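Ribonuclease H (Uncultured organism, PDB 4IBN) probably cleaves the RNA strand of RNA-DNA hybrids endonucleolytically, leaving 5'-phosphomonoester ends, with magnesium as cofactor. Local coordinates at residues I12-V17 against K85-R90; V58-P63 against Q169-G174; V92-S97 against R144-H149. One frame throughout, in Å; residues are numbered along the deposited sequence.

All three contacts reach the same mixed sheet. Contact 1 (12-17 with 85-90) starts the pairing of its strands 16-25 and 90-95, and contact 3 (92-97 with 144-149) carries strand 90-95 on to the outermost strand 140-145. These two touch, with Val17 O 3.1 Å from Val92 N in a probable hydrogen bond, although their centres lie about 22 Å apart. Contact 2 (58-63 with 169-174) lies across the chain's centre from contact 3, about 20 Å from it and 24 Å from contact 1, centre to centre. Contact 3 contributes Asp96 to what is probably the active site.

Contact 1 (I12-V17 against K85-R90); sequences IPTPLV and KGTRFR
Arg90 grips Thr14 side-on with two nitrogens, one to each of two oxygens. NH2 of Arg90 gives a nearly straight hydrogen bond (165°) to Thr14 O at 2.9 Å, and this oxygen lies in the guanidinium plane. Arg90 NE reaches Thr14 OG1, also at 2.9 Å, in a more bent bond with the hydroxyl tilted from that plane. The bend of the arginine chain at chi3 (-81°) places NE for this, and the two side chains cross at about a right angle.

Pro15 carries the apolar half. Its CG stands over one face of the Phe89 ring, 3.9 Å from the ring centroid and offset toward the rim, a CH-pi contact, while Pro15 CB lies 3.7 Å from Phe89 CE1. Val17 CG1 approaches the same ring at its edge. Thr87 meets Pro15 tip to tip, its CG2 3.9 Å from Pro15 CG.

Two backbone bonds lock the chains in parallel register around Leu16 and Arg90: Arg90 N to Pro15 O, and Val17 N to Arg90 O at 3.1 Å. Farther out, a water donates to both Pro13 O and Thr87 OG1, and the threonine hydroxyl in turn donates to Arg88 O in the carbonyl plane, on a lone pair, at 2.8 Å from Thr87 OG1. Thr14 CG2 lies over one face of the Arg88 guanidinium, and Ile12 CG1 comes to 3.8 Å from Arg88 NH2; a salt bridge from Asp11 holds the NH1 of that arginine. On the far side of the 85-90 segment, the backbone of Phe89 bonds to Ala140. The arrangement opens the parallel pairing of strands 16-25 and 90-95, neighbours at the heart of the RNase H fold.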
ATOM      1  N   ILE A  12      18.874  11.824  10.067  1.00 33.84           N
ATOM      2  CA  ILE A  12      19.749  10.694  10.284  1.00 25.85           C
ATOM      3  C   ILE A  12      19.484   9.628   9.205  1.00 23.49           C
ATOM      4  O   ILE A  12      18.523   9.703   8.511  1.00 22.76           O
ATOM      5  CB  ILE A  12      19.582  10.099  11.657  1.00 26.91           C
ATOM      6  CG1 ILE A  12      18.180   9.606  11.862  1.00 27.36           C
ATOM      7  CG2 ILE A  12      19.884  11.142  12.707  1.00 28.05           C
ATOM      8  CD1 ILE A  12      18.008   8.894  13.068  1.00 29.07           C
ATOM      9  N   PRO A  13      20.391   8.691   9.046  1.00 19.47           N
ATOM     10  CA  PRO A  13      20.217   7.687   8.016  1.00 18.52           C
ATOM     11  C   PRO A  13      18.990   6.836   8.264  1.00 16.93           C
ATOM     12  O   PRO A  13      18.734   6.490   9.345  1.00 17.94           O
ATOM     13  CB  PRO A  13      21.488   6.856   8.152  1.00 17.57           C
ATOM     14  CG  PRO A  13      22.463   7.756   8.704  1.00 19.25           C
ATOM     15  CD  PRO A  13      21.720   8.586   9.658  1.00 20.74           C
ATOM     16  N   THR A  14      18.274   6.529   7.203  1.00 19.02           N
ATOM     17  CA  THR A  14      17.102   5.688   7.267  1.00 17.87           C
ATOM     18  C   THR A  14      17.165   4.717   6.134  1.00 15.86           C
ATOM     19  O   THR A  14      17.825   4.937   5.196  1.00 16.80           O
ATOM     20  CB  THR A  14      15.848   6.528   7.076  1.00 16.26           C
ATOM     21  OG1 THR A  14      15.959   7.218   5.853  1.00 19.01           O
ATOM     22  CG2 THR A  14      15.706   7.534   8.204  1.00 17.75           C
ATOM     23  N   PRO A  15      16.441   3.629   6.221  1.00 15.48           N
ATOM     24  CA  PRO A  15      16.356   2.698   5.110  1.00 16.26           C
ATOM     25  C   PRO A  15      15.487   3.213   3.978  1.00 17.24           C
ATOM     26  O   PRO A  15      14.681   4.013   4.203  1.00 20.09           O
ATOM     27  CB  PRO A  15      15.721   1.442   5.742  1.00 16.47           C
ATOM     28  CG  PRO A  15      15.725   1.652   7.145  1.00 16.92           C
ATOM     29  CD  PRO A  15      15.711   3.127   7.370  1.00 17.07           C
ATOM     30  N   LEU A  16      15.688   2.700   2.784  1.00 16.68           N
ATOM     31  CA  LEU A  16      14.836   2.966   1.640  1.00 15.79           C
ATOM     32  C   LEU A  16      14.230   1.661   1.149  1.00 17.08           C
ATOM     33  O   LEU A  16      14.924   0.736   0.922  1.00 17.70           O
ATOM     34  CB  LEU A  16      15.642   3.545   0.509  1.00 17.73           C
ATOM     35  CG  LEU A  16      14.961   3.733  -0.850  1.00 19.95           C
ATOM     36  CD1 LEU A  16      13.889   4.750  -0.788  1.00 22.76           C
ATOM     37  CD2 LEU A  16      15.975   4.184  -1.888  1.00 23.76           C
ATOM     38  N   VAL A  17      12.917   1.633   0.999  1.00 16.05           N
ATOM     39  CA  VAL A  17      12.234   0.499   0.428  1.00 15.95           C
ATOM     40  C   VAL A  17      11.273   0.909  -0.659  1.00 15.98           C
ATOM     41  O   VAL A  17      10.871   2.018  -0.704  1.00 16.31           O
ATOM     42  CB  VAL A  17      11.435  -0.277   1.465  1.00 16.42           C
ATOM     43  CG1 VAL A  17      12.323  -0.956   2.477  1.00 19.71           C
ATOM     44  CG2 VAL A  17      10.453   0.561   2.157  1.00 16.70           C
ATOM     45  N   LYS A  85      10.440  -1.545  13.172  1.00 34.68           N
ATOM     46  CA  LYS A  85      11.871  -1.790  13.113  1.00 32.84           C
ATOM     47  C   LYS A  85      12.776  -0.723  13.695  1.00 33.21           C
ATOM     48  O   LYS A  85      13.919  -0.659  13.367  1.00 34.52           O
ATOM     49  CB  LYS A  85      12.334  -2.105  11.691  1.00 33.87           C
ATOM     50  CG  LYS A  85      11.385  -2.864  10.883  1.00 36.63           C
ATOM     51  CD  LYS A  85      11.657  -4.346  10.825  1.00 42.11           C
ATOM     52  CE  LYS A  85      13.051  -4.755  11.339  1.00 42.07           C
ATOM     53  NZ  LYS A  85      13.157  -6.231  11.360  1.00 46.53           N
ATOM     54  N   GLY A  86      12.271   0.126  14.539  1.00 28.12           N
ATOM     55  CA  GLY A  86      13.125   1.043  15.226  1.00 25.81           C
ATOM     56  C   GLY A  86      13.615   2.227  14.478  1.00 24.21           C
ATOM     57  O   GLY A  86      14.504   2.859  14.896  1.00 28.84           O
ATOM     58  N   THR A  87      13.036   2.504  13.343  1.00 23.38           N
ATOM     59  CA  THR A  87      13.488   3.590  12.523  1.00 20.58           C
ATOM     60  C   THR A  87      12.369   4.081  11.611  1.00 20.12           C
ATOM     61  O   THR A  87      11.519   3.335  11.266  1.00 21.24           O
ATOM     62  CB  THR A  87      14.698   3.134  11.647  1.00 21.85           C
ATOM     63  OG1 THR A  87      15.153   4.181  10.807  1.00 21.90           O
ATOM     64  CG2 THR A  87      14.361   1.943  10.815  1.00 24.43           C
ATOM     65  N   ARG A  88      12.430   5.343  11.237  1.00 20.41           N
ATOM     66  CA  ARG A  88      11.656   5.835  10.129  1.00 19.23           C
ATOM     67  C   ARG A  88      12.246   5.307   8.850  1.00 19.72           C
ATOM     68  O   ARG A  88      13.351   4.952   8.818  1.00 18.41           O
ATOM     69  CB  ARG A  88      11.602   7.344  10.112  1.00 22.49           C
ATOM     70  CG  ARG A  88      10.849   7.938  11.260  1.00 28.50           C
ATOM     71  CD  ARG A  88      11.086   9.445  11.334  1.00 34.56           C
ATOM     72  NE  ARG A  88      12.434   9.813  11.759  1.00 42.77           N
ATOM     73  CZ  ARG A  88      13.384  10.374  10.991  1.00 47.51           C
ATOM     74  NH1 ARG A  88      13.187  10.649   9.707  1.00 40.40           N
ATOM     75  NH2 ARG A  88      14.559  10.673  11.528  1.00 47.68           N
ATOM     76  N   PHE A  89      11.441   5.266   7.802  1.00 17.06           N
ATOM     77  CA  PHE A  89      11.843   4.754   6.534  1.00 17.70           C
ATOM     78  C   PHE A  89      11.584   5.787   5.448  1.00 17.62           C
ATOM     79  O   PHE A  89      10.737   6.595   5.578  1.00 18.94           O
ATOM     80  CB  PHE A  89      10.999   3.532   6.148  1.00 16.66           C
ATOM     81  CG  PHE A  89      11.466   2.224   6.699  1.00 15.36           C
ATOM     82  CD1 PHE A  89      11.975   1.279   5.886  1.00 17.08           C
ATOM     83  CD2 PHE A  89      11.329   1.919   8.006  1.00 16.69           C
ATOM     84  CE1 PHE A  89      12.353   0.092   6.364  1.00 19.93           C
ATOM     85  CE2 PHE A  89      11.727   0.736   8.464  1.00 20.92           C
ATOM     86  CZ  PHE A  89      12.231  -0.167   7.657  1.00 18.51           C
ATOM     87  N   ARG A  90      12.320   5.698   4.359  1.00 15.19           N
ATOM     88  CA  ARG A  90      11.954   6.331   3.122  1.00 14.96           C
ATOM     89  C   ARG A  90      11.265   5.263   2.242  1.00 16.34           C
ATOM     90  O   ARG A  90      11.741   4.223   2.134  1.00 17.76           O
ATOM     91  CB  ARG A  90      13.175   6.876   2.426  1.00 16.29           C
ATOM     92  CG  ARG A  90      13.728   8.048   3.095  1.00 17.38           C
ATOM     93  CD  ARG A  90      15.065   8.482   2.478  1.00 17.78           C
ATOM     94  NE  ARG A  90      16.121   7.661   3.002  1.00 17.79           N
ATOM     95  CZ  ARG A  90      17.286   7.516   2.436  1.00 25.77           C
ATOM     96  NH1 ARG A  90      17.560   8.143   1.343  1.00 26.20           N
ATOM     97  NH2 ARG A  90      18.178   6.726   2.975  1.00 28.53           N
TER
HETATM   98  O   HOH W   1      16.876   6.152  11.464  1.00 21.18           O

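Contact 2 (V58-P63 against Q169-G174); sequences VWVSEP and QTQSGG
Trp59 and Ser172 exchange two hydrogen bonds. Trp59 N donates to Ser172 OG at 3.0 Å, and Ser172 N returns a bond to Trp59 O, also at 3.0 Å. The Ser172 hydroxyl in turn donates to Gly174 O, so OG both accepts and donates; its chi1 of 64° sets OG between the backbone N and the carbonyl carbon. A water also donates to Trp59 O and accepts from Gly173 N. At the indole edge Trp59 NE1 gives a bent bond (145°) to Thr170 OG1 at 2.9 Å, with the hydroxyl tilted out of the ring plane. Farther along, Ser61 OG donates to Thr170 O at 2.9 Å from above the carbonyl plane.

The carbon contacts rest on the indole face. Ser172 CB sits 3.5 Å from the centroid of the Trp59 six-membered ring, almost on its normal, in a CH-pi contact. The Val58 methyl CG2 makes a van der Waals contact with the hydroxyl oxygen Ser172 OG at 3.7 Å.

By these contacts the loop leaving helix 153-168 runs roughly antiparallel to strand 53-62 before entering the short strand 176-177, which extends that side of the central RNase H sheet.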
ATOM      1  N   VAL A  58       3.025  -8.687   2.775  1.00 17.74           N
ATOM      2  CA  VAL A  58       2.100  -8.480   3.890  1.00 21.18           C
ATOM      3  C   VAL A  58       0.665  -8.362   3.375  1.00 21.53           C
ATOM      4  O   VAL A  58       0.399  -7.570   2.470  1.00 20.34           O
ATOM      5  CB  VAL A  58       2.455  -7.218   4.695  1.00 25.47           C
ATOM      6  CG1 VAL A  58       2.721  -6.049   3.758  1.00 31.71           C
ATOM      7  CG2 VAL A  58       1.343  -6.882   5.675  1.00 24.35           C
ATOM      8  N   TRP A  59      -0.259  -9.141   3.935  1.00 18.10           N
ATOM      9  CA  TRP A  59      -1.614  -9.099   3.450  1.00 17.73           C
ATOM     10  C   TRP A  59      -2.636  -9.160   4.570  1.00 20.04           C
ATOM     11  O   TRP A  59      -2.341  -9.606   5.651  1.00 20.42           O
ATOM     12  CB  TRP A  59      -1.875 -10.194   2.397  1.00 18.38           C
ATOM     13  CG  TRP A  59      -1.843 -11.565   2.908  1.00 19.72           C
ATOM     14  CD1 TRP A  59      -2.874 -12.272   3.405  1.00 24.66           C
ATOM     15  CD2 TRP A  59      -0.711 -12.426   2.978  1.00 22.13           C
ATOM     16  NE1 TRP A  59      -2.476 -13.509   3.771  1.00 23.80           N
ATOM     17  CE2 TRP A  59      -1.148 -13.634   3.515  1.00 24.65           C
ATOM     18  CE3 TRP A  59       0.618 -12.302   2.607  1.00 22.31           C
ATOM     19  CZ2 TRP A  59      -0.301 -14.675   3.739  1.00 29.64           C
ATOM     20  CZ3 TRP A  59       1.442 -13.340   2.815  1.00 27.49           C
ATOM     21  CH2 TRP A  59       0.988 -14.513   3.371  1.00 25.85           C
ATOM     22  N   VAL A  60      -3.830  -8.695   4.250  1.00 18.11           N
ATOM     23  CA  VAL A  60      -4.957  -8.803   5.148  1.00 18.90           C
ATOM     24  C   VAL A  60      -6.242  -8.950   4.371  1.00 18.63           C
ATOM     25  O   VAL A  60      -6.264  -8.701   3.225  1.00 16.94           O
ATOM     26  CB  VAL A  60      -5.090  -7.608   6.026  1.00 21.05           C
ATOM     27  CG1 VAL A  60      -3.908  -7.518   6.938  1.00 20.14           C
ATOM     28  CG2 VAL A  60      -5.246  -6.385   5.234  1.00 23.86           C
ATOM     29  N   SER A  61      -7.290  -9.387   5.047  1.00 17.60           N
ATOM     30  CA  SER A  61      -8.562  -9.562   4.385  1.00 16.72           C
ATOM     31  C   SER A  61      -9.730  -9.196   5.278  1.00 17.73           C
ATOM     32  O   SER A  61      -9.569  -9.124   6.453  1.00 19.48           O
ATOM     33  CB  SER A  61      -8.717 -10.991   3.918  1.00 16.37           C
ATOM     34  OG  SER A  61      -8.511 -11.893   4.938  1.00 19.86           O
ATOM     35  N   GLU A  62     -10.886  -8.950   4.651  1.00 15.79           N
ATOM     36  CA  GLU A  62     -12.173  -8.761   5.309  1.00 18.18           C
ATOM     37  C   GLU A  62     -13.222  -9.563   4.558  1.00 17.85           C
ATOM     38  O   GLU A  62     -13.139  -9.691   3.384  1.00 18.31           O
ATOM     39  CB  GLU A  62     -12.565  -7.296   5.337  1.00 20.58           C
ATOM     40  CG  GLU A  62     -11.696  -6.492   6.258  1.00 20.80           C
ATOM     41  CD  GLU A  62     -11.944  -5.012   6.274  1.00 24.45           C
ATOM     42  OE1 GLU A  62     -12.856  -4.535   5.632  1.00 22.79           O
ATOM     43  OE2 GLU A  62     -11.192  -4.336   6.966  1.00 25.57           O
ATOM     44  N   PRO A  63     -14.173 -10.131   5.263  1.00 18.17           N
ATOM     45  CA  PRO A  63     -15.210 -10.923   4.609  1.00 18.95           C
ATOM     46  C   PRO A  63     -16.336 -10.182   3.862  1.00 20.09           C
ATOM     47  O   PRO A  63     -17.059 -10.794   3.115  1.00 20.75           O
ATOM     48  CB  PRO A  63     -15.773 -11.753   5.751  1.00 19.21           C
ATOM     49  CG  PRO A  63     -15.561 -10.971   6.914  1.00 20.58           C
ATOM     50  CD  PRO A  63     -14.285 -10.222   6.715  1.00 19.75           C
ATOM     51  N   GLN A 169      -9.400 -15.663   3.109  1.00 24.12           N
ATOM     52  CA  GLN A 169      -9.644 -14.958   4.325  1.00 21.80           C
ATOM     53  C   GLN A 169      -8.524 -15.162   5.331  1.00 21.37           C
ATOM     54  O   GLN A 169      -8.779 -15.470   6.463  1.00 23.24           O
ATOM     55  CB  GLN A 169     -11.028 -15.205   4.910  1.00 21.12           C
ATOM     56  CG  GLN A 169     -12.152 -14.684   4.045  1.00 24.81           C
ATOM     57  CD  GLN A 169     -12.227 -13.153   3.919  1.00 26.78           C
ATOM     58  OE1 GLN A 169     -12.139 -12.598   2.859  1.00 23.60           O
ATOM     59  NE2 GLN A 169     -12.397 -12.509   5.004  1.00 21.36           N
ATOM     60  N   THR A 170      -7.299 -14.907   4.884  1.00 21.68           N
ATOM     61  CA  THR A 170      -6.109 -15.000   5.701  1.00 23.70           C
ATOM     62  C   THR A 170      -5.452 -13.641   5.864  1.00 24.00           C
ATOM     63  O   THR A 170      -5.791 -12.723   5.209  1.00 22.11           O
ATOM     64  CB  THR A 170      -5.062 -15.907   5.115  1.00 24.87           C
ATOM     65  OG1 THR A 170      -4.685 -15.447   3.837  1.00 27.33           O
ATOM     66  CG2 THR A 170      -5.640 -17.256   4.937  1.00 24.03           C
ATOM     67  N   GLN A 171      -4.508 -13.585   6.787  1.00 23.81           N
ATOM     68  CA  GLN A 171      -3.686 -12.437   7.047  1.00 25.76           C
ATOM     69  C   GLN A 171      -2.279 -12.919   7.291  1.00 29.57           C
ATOM     70  O   GLN A 171      -2.082 -13.992   7.729  1.00 30.04           O
ATOM     71  CB  GLN A 171      -4.142 -11.712   8.297  1.00 30.23           C
ATOM     72  CG  GLN A 171      -5.588 -11.362   8.335  1.00 40.42           C
ATOM     73  CD  GLN A 171      -6.435 -12.557   8.491  1.00 43.68           C
ATOM     74  OE1 GLN A 171      -6.121 -13.410   9.276  1.00 47.58           O
ATOM     75  NE2 GLN A 171      -7.492 -12.650   7.713  1.00 40.97           N
ATOM     76  N   SER A 172      -1.293 -12.110   6.970  1.00 28.09           N
ATOM     77  CA  SER A 172       0.083 -12.481   7.245  1.00 31.20           C
ATOM     78  C   SER A 172       0.490 -12.120   8.663  1.00 29.46           C
ATOM     79  O   SER A 172       1.311 -12.722   9.252  1.00 33.99           O
ATOM     80  CB  SER A 172       1.012 -11.859   6.203  1.00 28.89           C
ATOM     81  OG  SER A 172       0.951 -10.502   6.307  1.00 27.91           O
ATOM     82  N   GLY A 173      -0.088 -11.074   9.171  1.00 31.22           N
ATOM     83  CA  GLY A 173       0.223 -10.593  10.486  1.00 34.69           C
ATOM     84  C   GLY A 173       1.379  -9.660  10.482  1.00 34.09           C
ATOM     85  O   GLY A 173       1.713  -9.044  11.467  1.00 34.08           O
ATOM     86  N   GLY A 174       1.990  -9.552   9.330  1.00 30.99           N
ATOM     87  CA  GLY A 174       3.108  -8.676   9.196  1.00 29.75           C
ATOM     88  C   GLY A 174       3.940  -9.119   8.028  1.00 29.38           C
ATOM     89  O   GLY A 174       3.482  -9.835   7.214  1.00 27.19           O
TER
HETATM   90  O   HOH W   2      -1.506  -9.027   8.317  1.00 33.05           O

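Contact 3 (V92-S97 against R144-H149); sequences VFTTDS and RWVRGH
The guanidinium of Arg144 carries Val92 CG1 over the centre of one face, with Val92 CG1 3.6 Å from Arg144 CZ. At its edge, in plane, a water accepts from NH1 and also lies 2.7 Å from Thr94 OG1, tying the arginine tip to the neighbouring strand. NE of the same group forms a salt bridge with Glu142. Extended from CG to NE, the aliphatic part of Arg144 runs obliquely past Thr94, whose OG1 is 3.6 Å from Arg144 CB.

The indole of Trp145 meets Asp96 O at its edge: NE1 of Trp145 donates to Asp96 O at 3.1 Å. The oxygen is in the ring plane, but NE1 stands well above the carbonyl plane, and the bond is bent (137°). Arg147 N lies over one indole face, toward the rim, and the Trp145 side chain also touches Val101 of helix 98-113.

Between these groups the backbones form the parallel pairing of strands 90-95 and 140-145 at one edge of the RNase H sheet, where 140-145 is outermost. Arg144 N donates to Phe93 O at 2.9 Å, Thr95 N to Arg144 O at 3.1 Å, and Val146 N to Thr95 O at 3.2 Å. Val146 and Thr94 cross at about a right angle, methyl against methyl, with Thr94 CG2 3.8 Å from Val146 CG2.

At the end of strand 90-95, Thr95 OG1 accepts from Ser97 N in an ST turn; the threonine's chi1 of 178° sets the hydroxyl anti to the backbone N. Ser97 then N-caps helix 98-113, its OG accepting from Ile100 N. Asp96 OD1 lies near the carboxylates of Asp22 and Glu23, like charges close together, consistent with the acidic DEDN active site, while Asp96 CB packs against the backbone of Val146 and Gly148.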
ATOM      1  N   VAL A  92       9.022   4.382  -1.400  1.00 16.38           N
ATOM      2  CA  VAL A  92       8.353   4.668  -2.630  1.00 15.69           C
ATOM      3  C   VAL A  92       7.166   3.735  -2.665  1.00 18.62           C
ATOM      4  O   VAL A  92       7.371   2.574  -2.675  1.00 19.76           O
ATOM      5  CB  VAL A  92       9.243   4.360  -3.828  1.00 16.06           C
ATOM      6  CG1 VAL A  92       8.506   4.641  -5.088  1.00 15.89           C
ATOM      7  CG2 VAL A  92      10.473   5.175  -3.775  1.00 15.40           C
ATOM      8  N   PHE A  93       5.951   4.278  -2.656  1.00 17.07           N
ATOM      9  CA  PHE A  93       4.749   3.472  -2.569  1.00 13.72           C
ATOM     10  C   PHE A  93       4.014   3.570  -3.874  1.00 16.62           C
ATOM     11  O   PHE A  93       3.581   4.584  -4.226  1.00 17.03           O
ATOM     12  CB  PHE A  93       3.867   3.972  -1.404  1.00 14.28           C
ATOM     13  CG  PHE A  93       2.697   3.074  -1.034  1.00 16.93           C
ATOM     14  CD1 PHE A  93       2.722   2.308   0.083  1.00 17.82           C
ATOM     15  CD2 PHE A  93       1.541   3.103  -1.744  1.00 19.35           C
ATOM     16  CE1 PHE A  93       1.689   1.559   0.431  1.00 16.43           C
ATOM     17  CE2 PHE A  93       0.513   2.356  -1.387  1.00 17.20           C
ATOM     18  CZ  PHE A  93       0.590   1.577  -0.303  1.00 16.48           C
ATOM     19  N   THR A  94       3.938   2.446  -4.564  1.00 14.62           N
ATOM     20  CA  THR A  94       3.285   2.377  -5.835  1.00 16.78           C
ATOM     21  C   THR A  94       2.028   1.523  -5.793  1.00 16.66           C
ATOM     22  O   THR A  94       2.058   0.447  -5.389  1.00 18.40           O
ATOM     23  CB  THR A  94       4.237   1.786  -6.929  1.00 16.60           C
ATOM     24  OG1 THR A  94       5.421   2.558  -7.006  1.00 18.72           O
ATOM     25  CG2 THR A  94       3.565   1.789  -8.247  1.00 18.70           C
ATOM     26  N   THR A  95       0.933   2.091  -6.253  1.00 16.23           N
ATOM     27  CA  THR A  95      -0.341   1.427  -6.200  1.00 17.18           C
ATOM     28  C   THR A  95      -1.164   1.715  -7.419  1.00 19.58           C
ATOM     29  O   THR A  95      -0.934   2.663  -8.051  1.00 19.28           O
ATOM     30  CB  THR A  95      -1.123   1.857  -4.985  1.00 20.72           C
ATOM     31  OG1 THR A  95      -2.388   1.228  -4.993  1.00 19.85           O
ATOM     32  CG2 THR A  95      -1.278   3.313  -4.951  1.00 20.84           C
ATOM     33  N   ASP A  96      -2.099   0.824  -7.720  1.00 20.28           N
ATOM     34  CA  ASP A  96      -3.118   1.039  -8.734  1.00 24.43           C
ATOM     35  C   ASP A  96      -4.242   1.964  -8.283  1.00 22.44           C
ATOM     36  O   ASP A  96      -5.049   2.345  -9.052  1.00 23.24           O
ATOM     37  CB  ASP A  96      -3.738  -0.281  -9.202  1.00 25.16           C
ATOM     38  CG  ASP A  96      -4.561  -0.954  -8.129  1.00 34.47           C
ATOM     39  OD1 ASP A  96      -4.237  -0.861  -6.961  1.00 37.70           O
ATOM     40  OD2 ASP A  96      -5.520  -1.626  -8.441  1.00 40.10           O
ATOM     41  N   SER A  97      -4.275   2.296  -7.015  1.00 20.80           N
ATOM     42  CA  SER A  97      -5.344   3.069  -6.500  1.00 18.94           C
ATOM     43  C   SER A  97      -5.062   4.556  -6.509  1.00 20.11           C
ATOM     44  O   SER A  97      -4.325   5.038  -5.725  1.00 20.36           O
ATOM     45  CB  SER A  97      -5.631   2.627  -5.073  1.00 21.93           C
ATOM     46  OG  SER A  97      -6.584   3.423  -4.460  1.00 21.01           O
ATOM     47  N   ARG A 144       3.153   6.904  -5.845  1.00 16.14           N
ATOM     48  CA  ARG A 144       3.151   6.708  -7.282  1.00 17.11           C
ATOM     49  C   ARG A 144       1.968   5.869  -7.717  1.00 18.69           C
ATOM     50  O   ARG A 144       1.670   4.954  -7.058  1.00 19.80           O
ATOM     51  CB  ARG A 144       4.402   5.948  -7.720  1.00 18.26           C
ATOM     52  CG  ARG A 144       5.700   6.692  -7.535  1.00 20.94           C
ATOM     53  CD  ARG A 144       6.811   6.053  -8.282  1.00 20.94           C
ATOM     54  NE  ARG A 144       8.105   6.654  -8.050  1.00 21.75           N
ATOM     55  CZ  ARG A 144       9.247   6.068  -8.332  1.00 25.25           C
ATOM     56  NH1 ARG A 144       9.261   4.882  -8.857  1.00 29.60           N
ATOM     57  NH2 ARG A 144      10.372   6.661  -8.067  1.00 30.04           N
ATOM     58  N   TRP A 145       1.337   6.229  -8.839  1.00 18.60           N
ATOM     59  CA  TRP A 145       0.244   5.470  -9.426  1.00 18.83           C
ATOM     60  C   TRP A 145       0.702   4.746 -10.687  1.00 19.10           C
ATOM     61  O   TRP A 145       1.462   5.258 -11.447  1.00 20.07           O
ATOM     62  CB  TRP A 145      -0.913   6.403  -9.799  1.00 18.73           C
ATOM     63  CG  TRP A 145      -2.028   5.750 -10.479  1.00 20.51           C
ATOM     64  CD1 TRP A 145      -2.877   4.922  -9.937  1.00 22.61           C
ATOM     65  CD2 TRP A 145      -2.410   5.884 -11.826  1.00 23.44           C
ATOM     66  NE1 TRP A 145      -3.776   4.498 -10.819  1.00 23.09           N
ATOM     67  CE2 TRP A 145      -3.508   5.071 -12.014  1.00 27.44           C
ATOM     68  CE3 TRP A 145      -1.917   6.588 -12.898  1.00 28.60           C
ATOM     69  CZ2 TRP A 145      -4.129   4.944 -13.220  1.00 25.03           C
ATOM     70  CZ3 TRP A 145      -2.543   6.467 -14.091  1.00 29.87           C
ATOM     71  CH2 TRP A 145      -3.628   5.644 -14.239  1.00 28.19           C
ATOM     72  N   VAL A 146       0.209   3.531 -10.858  1.00 20.51           N
ATOM     73  CA  VAL A 146       0.308   2.815 -12.113  1.00 21.01           C
ATOM     74  C   VAL A 146      -1.019   2.187 -12.425  1.00 19.62           C
ATOM     75  O   VAL A 146      -1.759   1.917 -11.552  1.00 19.92           O
ATOM     76  CB  VAL A 146       1.334   1.661 -12.047  1.00 21.34           C
ATOM     77  CG1 VAL A 146       2.750   2.205 -11.991  1.00 23.35           C
ATOM     78  CG2 VAL A 146       1.050   0.784 -10.919  1.00 20.59           C
ATOM     79  N   ARG A 147      -1.301   1.946 -13.688  1.00 20.16           N
ATOM     80  CA  ARG A 147      -2.469   1.181 -14.023  1.00 19.01           C
ATOM     81  C   ARG A 147      -2.319  -0.246 -13.596  1.00 19.09           C
ATOM     82  O   ARG A 147      -1.346  -0.846 -13.787  1.00 19.03           O
ATOM     83  CB  ARG A 147      -2.758   1.237 -15.511  1.00 21.15           C
ATOM     84  CG  ARG A 147      -3.242   2.599 -16.014  1.00 25.20           C
ATOM     85  CD  ARG A 147      -3.365   2.657 -17.548  1.00 30.23           C
ATOM     86  NE  ARG A 147      -2.074   2.982 -18.139  1.00 36.07           N
ATOM     87  CZ  ARG A 147      -1.346   2.114 -18.794  1.00 35.67           C
ATOM     88  NH1 ARG A 147      -1.813   0.923 -18.965  1.00 34.58           N
ATOM     89  NH2 ARG A 147      -0.174   2.422 -19.256  1.00 36.86           N
ATOM     90  N   GLY A 148      -3.361  -0.759 -13.021  1.00 20.34           N
ATOM     91  CA  GLY A 148      -3.506  -2.167 -12.748  1.00 19.52           C
ATOM     92  C   GLY A 148      -3.744  -3.038 -13.974  1.00 19.36           C
ATOM     93  O   GLY A 148      -4.175  -2.593 -14.962  1.00 19.11           O
ATOM     94  N   HIS A 149      -3.399  -4.303 -13.832  1.00 18.73           N
ATOM     95  CA  HIS A 149      -3.649  -5.286 -14.852  1.00 19.60           C
ATOM     96  C   HIS A 149      -3.041  -4.792 -16.151  1.00 19.70           C
ATOM     97  O   HIS A 149      -3.630  -4.901 -17.170  1.00 22.19           O
ATOM     98  CB  HIS A 149      -5.143  -5.550 -15.006  1.00 21.90           C
ATOM     99  CG  HIS A 149      -5.499  -6.976 -15.294  1.00 22.77           C
ATOM    100  ND1 HIS A 149      -6.126  -7.385 -16.448  1.00 30.66           N
ATOM    101  CD2 HIS A 149      -5.324  -8.090 -14.563  1.00 28.17           C
ATOM    102  CE1 HIS A 149      -6.310  -8.690 -16.421  1.00 26.93           C
ATOM    103  NE2 HIS A 149      -5.845  -9.139 -15.278  1.00 33.06           N
TER
HETATM  104  O   HOH W   3       7.158   2.969  -9.070  1.00 29.83           O